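Local coordinates for SusD homolog (Bacteroides thetaiotaomicron, PDB 3SGH), which probably binds glycans at the cell surface as a SusD-like outer membrane lipoprotein, helping to deliver them to a partner transporter, at residues W77-F88 with A105-L116. Sequence-based numbering, arbitrary orientation.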
ATOM      1  N   TRP A  77      10.247   6.198  -8.204  1.00 14.64           N
ATOM      2  CA  TRP A  77       9.983   7.189  -9.241  1.00 15.30           C
ATOM      3  C   TRP A  77      10.216   6.584 -10.589  1.00 15.80           C
ATOM      4  O   TRP A  77       9.356   6.653 -11.475  1.00 15.97           O
ATOM      5  CB  TRP A  77      10.854   8.425  -9.058  1.00 16.14           C
ATOM      6  CG  TRP A  77      10.829   9.358 -10.229  1.00 18.91           C
ATOM      7  CD1 TRP A  77      11.396   9.128 -11.428  1.00 20.74           C
ATOM      8  CD2 TRP A  77      10.203  10.673 -10.325  1.00 19.36           C
ATOM      9  NE1 TRP A  77      11.178  10.199 -12.277  1.00 21.53           N
ATOM     10  CE2 TRP A  77      10.439  11.151 -11.628  1.00 20.95           C
ATOM     11  CE3 TRP A  77       9.452  11.473  -9.446  1.00 20.92           C
ATOM     12  CZ2 TRP A  77      10.002  12.431 -12.072  1.00 20.65           C
ATOM     13  CZ3 TRP A  77       9.011  12.754  -9.885  1.00 19.14           C
ATOM     14  CH2 TRP A  77       9.274  13.205 -11.200  1.00 22.43           C
ATOM     15  N   GLY A  78      11.393   5.996 -10.769  1.00 16.34           N
ATOM     16  CA  GLY A  78      11.771   5.461 -12.087  1.00 17.34           C
ATOM     17  C   GLY A  78      10.857   4.353 -12.558  1.00 17.26           C
ATOM     18  O   GLY A  78      10.491   4.259 -13.753  1.00 17.07           O
ATOM     19  N   ARG A  79      10.464   3.510 -11.608  1.00 15.68           N
ATOM     20  CA  ARG A  79       9.655   2.369 -11.940  1.00 16.86           C
ATOM     21  C   ARG A  79       8.225   2.794 -12.365  1.00 16.37           C
ATOM     22  O   ARG A  79       7.704   2.345 -13.414  1.00 17.09           O
ATOM     23  CB  ARG A  79       9.611   1.416 -10.732  1.00 17.65           C
ATOM     24  CG  ARG A  79       8.860   0.079 -10.990  1.00 18.98           C
ATOM     25  CD  ARG A  79       9.454  -0.732 -12.120  1.00 22.34           C
ATOM     26  NE  ARG A  79      10.816  -1.136 -11.847  1.00 20.84           N
ATOM     27  CZ  ARG A  79      11.546  -1.938 -12.605  1.00 26.12           C
ATOM     28  NH1 ARG A  79      11.030  -2.477 -13.705  1.00 29.62           N
ATOM     29  NH2 ARG A  79      12.778  -2.218 -12.234  1.00 23.90           N
ATOM     30  N   LEU A  80       7.606   3.643 -11.546  1.00 16.07           N
ATOM     31  CA  LEU A  80       6.238   4.051 -11.752  1.00 17.06           C
ATOM     32  C   LEU A  80       6.131   4.992 -12.963  1.00 18.32           C
ATOM     33  O   LEU A  80       5.255   4.808 -13.796  1.00 17.57           O
ATOM     34  CB  LEU A  80       5.676   4.748 -10.511  1.00 16.31           C
ATOM     35  CG  LEU A  80       5.600   3.790  -9.294  1.00 15.82           C
ATOM     36  CD1 LEU A  80       5.101   4.529  -8.048  1.00 18.38           C
ATOM     37  CD2 LEU A  80       4.678   2.548  -9.609  1.00 14.77           C
ATOM     38  N   TYR A  81       7.003   6.004 -13.041  1.00 19.05           N
ATOM     39  CA  TYR A  81       7.077   6.806 -14.252  1.00 20.73           C
ATOM     40  C   TYR A  81       7.312   5.981 -15.503  1.00 20.11           C
ATOM     41  O   TYR A  81       6.705   6.238 -16.526  1.00 19.20           O
ATOM     42  CB  TYR A  81       8.156   7.880 -14.166  1.00 21.13           C
ATOM     43  CG  TYR A  81       7.607   9.245 -13.904  1.00 26.25           C
ATOM     44  CD1 TYR A  81       7.092   9.599 -12.677  1.00 30.11           C
ATOM     45  CD2 TYR A  81       7.669  10.204 -14.904  1.00 31.58           C
ATOM     46  CE1 TYR A  81       6.571  10.885 -12.462  1.00 35.02           C
ATOM     47  CE2 TYR A  81       7.194  11.468 -14.713  1.00 36.92           C
ATOM     48  CZ  TYR A  81       6.634  11.812 -13.501  1.00 37.23           C
ATOM     49  OH  TYR A  81       6.173  13.099 -13.359  1.00 41.22           O
ATOM     50  N   GLY A  82       8.177   4.982 -15.428  1.00 20.19           N
ATOM     51  CA  GLY A  82       8.452   4.147 -16.577  1.00 20.45           C
ATOM     52  C   GLY A  82       7.241   3.412 -17.115  1.00 20.08           C
ATOM     53  O   GLY A  82       7.073   3.254 -18.344  1.00 19.59           O
ATOM     54  N   TYR A  83       6.377   2.947 -16.218  1.00 17.98           N
ATOM     55  CA  TYR A  83       5.193   2.233 -16.675  1.00 17.82           C
ATOM     56  C   TYR A  83       4.114   3.192 -17.232  1.00 17.69           C
ATOM     57  O   TYR A  83       3.455   2.878 -18.219  1.00 17.58           O
ATOM     58  CB  TYR A  83       4.601   1.367 -15.549  1.00 16.03           C
ATOM     59  CG  TYR A  83       5.425   0.166 -15.175  1.00 16.98           C
ATOM     60  CD1 TYR A  83       5.969  -0.666 -16.149  1.00 15.89           C
ATOM     61  CD2 TYR A  83       5.574  -0.197 -13.834  1.00 15.32           C
ATOM     62  CE1 TYR A  83       6.715  -1.759 -15.807  1.00 16.01           C
ATOM     63  CE2 TYR A  83       6.293  -1.305 -13.479  1.00 17.14           C
ATOM     64  CZ  TYR A  83       6.868  -2.090 -14.456  1.00 16.15           C
ATOM     65  OH  TYR A  83       7.584  -3.206 -14.097  1.00 18.71           O
ATOM     66  N   ILE A  84       3.940   4.353 -16.601  1.00 16.36           N
ATOM     67  CA  ILE A  84       2.834   5.224 -16.933  1.00 17.41           C
ATOM     68  C   ILE A  84       3.121   6.070 -18.168  1.00 17.68           C
ATOM     69  O   ILE A  84       2.220   6.295 -18.979  1.00 18.80           O
ATOM     70  CB  ILE A  84       2.457   6.134 -15.733  1.00 16.74           C
ATOM     71  CG1 ILE A  84       1.977   5.244 -14.554  1.00 16.60           C
ATOM     72  CG2 ILE A  84       1.421   7.184 -16.153  1.00 17.83           C
ATOM     73  CD1 ILE A  84       0.788   4.260 -14.910  1.00 18.08           C
ATOM     74  N   TYR A  85       4.367   6.522 -18.317  1.00 18.85           N
ATOM     75  CA  TYR A  85       4.703   7.420 -19.445  1.00 20.48           C
ATOM     76  C   TYR A  85       5.785   6.802 -20.310  1.00 21.60           C
ATOM     77  O   TYR A  85       6.690   6.175 -19.755  1.00 22.12           O
ATOM     78  CB  TYR A  85       5.180   8.765 -18.915  1.00 21.37           C
ATOM     79  CG  TYR A  85       4.253   9.445 -17.964  1.00 20.85           C
ATOM     80  CD1 TYR A  85       3.130  10.155 -18.419  1.00 21.92           C
ATOM     81  CD2 TYR A  85       4.515   9.454 -16.603  1.00 20.49           C
ATOM     82  CE1 TYR A  85       2.286  10.798 -17.523  1.00 23.29           C
ATOM     83  CE2 TYR A  85       3.655  10.128 -15.707  1.00 19.14           C
ATOM     84  CZ  TYR A  85       2.566  10.782 -16.183  1.00 22.25           C
ATOM     85  OH  TYR A  85       1.724  11.392 -15.286  1.00 26.32           O
ATOM     86  N   PRO A  86       5.727   6.994 -21.654  1.00 22.38           N
ATOM     87  CA  PRO A  86       4.778   7.852 -22.394  1.00 22.62           C
ATOM     88  C   PRO A  86       3.437   7.212 -22.739  1.00 22.42           C
ATOM     89  O   PRO A  86       2.631   7.829 -23.407  1.00 23.17           O
ATOM     90  CB  PRO A  86       5.571   8.206 -23.684  1.00 23.41           C
ATOM     91  CG  PRO A  86       6.402   7.001 -23.936  1.00 24.23           C
ATOM     92  CD  PRO A  86       6.836   6.538 -22.541  1.00 24.17           C
ATOM     93  N   SER A  87       3.176   5.993 -22.299  1.00 21.71           N
ATOM     94  CA  SER A  87       1.965   5.311 -22.752  1.00 21.43           C
ATOM     95  C   SER A  87       0.702   6.110 -22.475  1.00 20.06           C
ATOM     96  O   SER A  87      -0.184   6.088 -23.302  1.00 20.48           O
ATOM     97  CB  SER A  87       1.851   3.916 -22.155  1.00 21.26           C
ATOM     98  OG  SER A  87       2.948   3.139 -22.597  1.00 25.26           O
ATOM     99  N   PHE A  88       0.621   6.798 -21.328  1.00 18.68           N
ATOM    100  CA  PHE A  88      -0.567   7.576 -21.022  1.00 19.07           C
ATOM    101  C   PHE A  88      -0.893   8.574 -22.154  1.00 20.25           C
ATOM    102  O   PHE A  88      -2.058   8.694 -22.612  1.00 20.62           O
ATOM    103  CB  PHE A  88      -0.477   8.378 -19.705  1.00 18.95           C
ATOM    104  CG  PHE A  88      -1.658   9.221 -19.515  1.00 17.68           C
ATOM    105  CD1 PHE A  88      -2.851   8.636 -19.206  1.00 17.08           C
ATOM    106  CD2 PHE A  88      -1.625  10.580 -19.771  1.00 19.16           C
ATOM    107  CE1 PHE A  88      -3.999   9.389 -19.106  1.00 18.75           C
ATOM    108  CE2 PHE A  88      -2.749  11.340 -19.684  1.00 19.09           C
ATOM    109  CZ  PHE A  88      -3.954  10.744 -19.357  1.00 20.30           C
ATOM    110  N   ALA A 105      -6.724   4.257 -19.068  1.00 16.36           N
ATOM    111  CA  ALA A 105      -5.406   4.909 -19.014  1.00 16.22           C
ATOM    112  C   ALA A 105      -5.389   5.964 -17.904  1.00 16.02           C
ATOM    113  O   ALA A 105      -4.437   6.058 -17.149  1.00 15.50           O
ATOM    114  CB  ALA A 105      -5.047   5.514 -20.381  1.00 15.36           C
ATOM    115  N   GLN A 106      -6.490   6.680 -17.743  1.00 16.67           N
ATOM    116  CA  GLN A 106      -6.634   7.658 -16.670  1.00 15.96           C
ATOM    117  C   GLN A 106      -6.616   7.002 -15.297  1.00 15.78           C
ATOM    118  O   GLN A 106      -5.916   7.457 -14.385  1.00 16.82           O
ATOM    119  CB  GLN A 106      -7.968   8.384 -16.833  1.00 15.33           C
ATOM    120  CG  GLN A 106      -7.954   9.436 -17.884  1.00 17.31           C
ATOM    121  CD  GLN A 106      -9.171  10.338 -17.784  1.00 18.96           C
ATOM    122  OE1 GLN A 106     -10.304   9.863 -17.804  1.00 18.98           O
ATOM    123  NE2 GLN A 106      -8.930  11.627 -17.641  1.00 18.14           N
ATOM    124  N   LEU A 107      -7.411   5.960 -15.156  1.00 15.38           N
ATOM    125  CA  LEU A 107      -7.461   5.203 -13.882  1.00 15.25           C
ATOM    126  C   LEU A 107      -6.079   4.637 -13.488  1.00 15.11           C
ATOM    127  O   LEU A 107      -5.659   4.698 -12.345  1.00 15.71           O
ATOM    128  CB  LEU A 107      -8.490   4.111 -13.970  1.00 16.02           C
ATOM    129  CG  LEU A 107      -8.600   3.162 -12.765  1.00 15.14           C
ATOM    130  CD1 LEU A 107      -9.014   3.915 -11.489  1.00 14.47           C
ATOM    131  CD2 LEU A 107      -9.636   2.037 -13.134  1.00 15.47           C
ATOM    132  N   THR A 108      -5.390   4.085 -14.454  1.00 15.43           N
ATOM    133  CA  THR A 108      -4.108   3.463 -14.234  1.00 15.88           C
ATOM    134  C   THR A 108      -3.023   4.494 -13.882  1.00 15.84           C
ATOM    135  O   THR A 108      -2.219   4.246 -12.958  1.00 15.46           O
ATOM    136  CB  THR A 108      -3.715   2.547 -15.418  1.00 16.66           C
ATOM    137  OG1 THR A 108      -4.777   1.611 -15.692  1.00 17.93           O
ATOM    138  CG2 THR A 108      -2.445   1.757 -15.082  1.00 14.87           C
ATOM    139  N   ARG A 109      -3.025   5.626 -14.577  1.00 16.01           N
ATOM    140  CA  ARG A 109      -2.173   6.767 -14.227  1.00 16.11           C
ATOM    141  C   ARG A 109      -2.445   7.259 -12.830  1.00 16.47           C
ATOM    142  O   ARG A 109      -1.534   7.420 -12.063  1.00 16.40           O
ATOM    143  CB  ARG A 109      -2.410   7.906 -15.199  1.00 17.34           C
ATOM    144  CG  ARG A 109      -1.495   9.113 -15.037  1.00 18.30           C
ATOM    145  CD  ARG A 109      -1.877  10.148 -16.003  1.00 24.15           C
ATOM    146  NE  ARG A 109      -1.055  11.349 -15.874  1.00 24.05           N
ATOM    147  CZ  ARG A 109      -1.438  12.574 -16.189  1.00 26.00           C
ATOM    148  NH1 ARG A 109      -2.700  12.841 -16.556  1.00 25.83           N
ATOM    149  NH2 ARG A 109      -0.554  13.551 -16.056  1.00 26.92           N
ATOM    150  N   VAL A 110      -3.725   7.478 -12.495  1.00 14.47           N
ATOM    151  CA  VAL A 110      -4.059   7.889 -11.147  1.00 14.46           C
ATOM    152  C   VAL A 110      -3.541   6.835 -10.147  1.00 13.87           C
ATOM    153  O   VAL A 110      -2.992   7.212  -9.125  1.00 14.04           O
ATOM    154  CB  VAL A 110      -5.564   8.162 -10.942  1.00 13.76           C
ATOM    155  CG1 VAL A 110      -5.900   8.257  -9.396  1.00 14.19           C
ATOM    156  CG2 VAL A 110      -6.061   9.437 -11.735  1.00 15.23           C
ATOM    157  N   TYR A 111      -3.706   5.536 -10.405  1.00 14.21           N
ATOM    158  CA  TYR A 111      -3.282   4.478  -9.440  1.00 14.72           C
ATOM    159  C   TYR A 111      -1.780   4.607  -9.143  1.00 14.95           C
ATOM    160  O   TYR A 111      -1.325   4.597  -7.976  1.00 16.18           O
ATOM    161  CB  TYR A 111      -3.592   3.037  -9.924  1.00 14.36           C
ATOM    162  CG  TYR A 111      -3.494   2.087  -8.753  1.00 13.77           C
ATOM    163  CD1 TYR A 111      -2.270   1.468  -8.395  1.00 16.38           C
ATOM    164  CD2 TYR A 111      -4.600   1.863  -7.948  1.00 16.64           C
ATOM    165  CE1 TYR A 111      -2.208   0.640  -7.263  1.00 19.29           C
ATOM    166  CE2 TYR A 111      -4.538   1.040  -6.846  1.00 17.83           C
ATOM    167  CZ  TYR A 111      -3.348   0.431  -6.514  1.00 20.89           C
ATOM    168  OH  TYR A 111      -3.310  -0.350  -5.376  1.00 22.10           O
ATOM    169  N   GLY A 112      -1.021   4.796 -10.198  1.00 15.40           N
ATOM    170  CA  GLY A 112       0.410   4.847 -10.096  1.00 14.86           C
ATOM    171  C   GLY A 112       0.872   6.111  -9.419  1.00 15.49           C
ATOM    172  O   GLY A 112       1.802   6.096  -8.613  1.00 15.24           O
HETATM  173  N   MSE A 113       0.244   7.222  -9.789  1.00 15.04           N
HETATM  174  CA  MSE A 113       0.677   8.506  -9.296  1.00 15.60           C
HETATM  175  C   MSE A 113       0.179   8.791  -7.877  1.00 16.08           C
HETATM  176  O   MSE A 113       0.819   9.558  -7.146  1.00 16.83           O
HETATM  177  CB  MSE A 113       0.284   9.615 -10.256  1.00 16.01           C
HETATM  178  CG  MSE A 113       1.057   9.470 -11.610  1.00 17.40           C
HETATM  179 SE   MSE A 113       2.989   9.579 -11.385  0.75 15.32          SE
HETATM  180  CE  MSE A 113       3.499   7.895 -12.139  1.00 20.85           C
ATOM    181  N   GLN A 114      -0.939   8.203  -7.461  1.00 14.50           N
ATOM    182  CA  GLN A 114      -1.356   8.361  -6.061  1.00 15.70           C
ATOM    183  C   GLN A 114      -0.371   7.649  -5.141  1.00 14.80           C
ATOM    184  O   GLN A 114      -0.074   8.136  -4.069  1.00 16.07           O
ATOM    185  CB  GLN A 114      -2.797   7.916  -5.818  1.00 16.13           C
ATOM    186  CG  GLN A 114      -3.162   6.465  -6.043  1.00 16.73           C
ATOM    187  CD  GLN A 114      -2.735   5.514  -4.921  1.00 17.30           C
ATOM    188  OE1 GLN A 114      -2.764   5.882  -3.763  1.00 21.90           O
ATOM    189  NE2 GLN A 114      -2.330   4.289  -5.290  1.00 15.54           N
ATOM    190  N   LEU A 115       0.163   6.514  -5.605  1.00 15.06           N
ATOM    191  CA  LEU A 115       1.245   5.850  -4.913  1.00 14.69           C
ATOM    192  C   LEU A 115       2.488   6.732  -4.841  1.00 14.82           C
ATOM    193  O   LEU A 115       3.062   6.901  -3.770  1.00 15.90           O
ATOM    194  CB  LEU A 115       1.592   4.513  -5.551  1.00 15.58           C
ATOM    195  CG  LEU A 115       2.760   3.715  -4.957  1.00 16.45           C
ATOM    196  CD1 LEU A 115       2.614   3.550  -3.472  1.00 16.72           C
ATOM    197  CD2 LEU A 115       2.883   2.360  -5.700  1.00 18.22           C
ATOM    198  N   LEU A 116       2.877   7.342  -5.958  1.00 14.66           N
ATOM    199  CA  LEU A 116       4.114   8.120  -5.962  1.00 14.92           C
ATOM    200  C   LEU A 116       3.925   9.379  -5.099  1.00 14.36           C
ATOM    201  O   LEU A 116       4.830   9.783  -4.361  1.00 15.73           O
ATOM    202  CB  LEU A 116       4.548   8.434  -7.405  1.00 15.54           C
ATOM    203  CG  LEU A 116       5.925   9.104  -7.545  1.00 16.73           C
ATOM    204  CD1 LEU A 116       7.033   8.261  -6.845  1.00 15.28           C
ATOM    205  CD2 LEU A 116       6.274   9.415  -9.050  1.00 16.48           C
TER
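Arg-109 reaches across from helix 100-120 and meets both Tyr-85 and Phe-88. Its chain is extended, with CG anti to the backbone N (chi1 -174°), which carries the guanidinium out to these two rings. NE and NH2 grip one atom side-on, the hydroxyl of Tyr-85. The bond from Arg-109 NE to Tyr-85 OH is short and fairly straight (2.8 Å, 162°); the one from NH2 is longer and more bent. The oxygen lies in the guanidinium plane, while the tyrosine ring stands almost upright to that plane. Phe-88 takes the flat side. Arg-109 CD sits over the centre of its ring, 3.6 Å from the centroid, as a CH-pi contact. The guanidinium stacks off-centre on the same ring, its plane 26° from that of the phenyl. Tyr-125 adds a further cation-pi contact to Arg-109. A leucine here would probably leave the Tyr-85 hydroxyl without its two donors and the Phe-88 face without its cationic partner.

Residues 77-84 and 105-116 form an antiparallel helix pair within the helical SusD fold, an alpha-alpha superhelix. The axes of these two segments approach to 9.8 Å. The chain then turns through a cis peptide before Pro-86 and restarts as the helix that bears Phe-88.

The rest of the packing is largely apolar. Leu-80 is a knob among Gly-112, Met-113, Leu-115 and Leu-116. Ile-84 CG2 lies 3.7 Å from Arg-109 CG. Gly-112 has no side chain, and the backbones come close here, its CA 6.1 Å from Leu-80 CA. Met-113, a selenomethionine, bends so that SE lies 4.0 Å from Tyr-81 CE1, an oblique Met-aromatic contact. Its CE methyl touches Ile-84 CG1. Leu-116 CD2 meets the edge of the Tyr-81 ring at CD1 (3.7 Å) and also touches Trp-77 CE3.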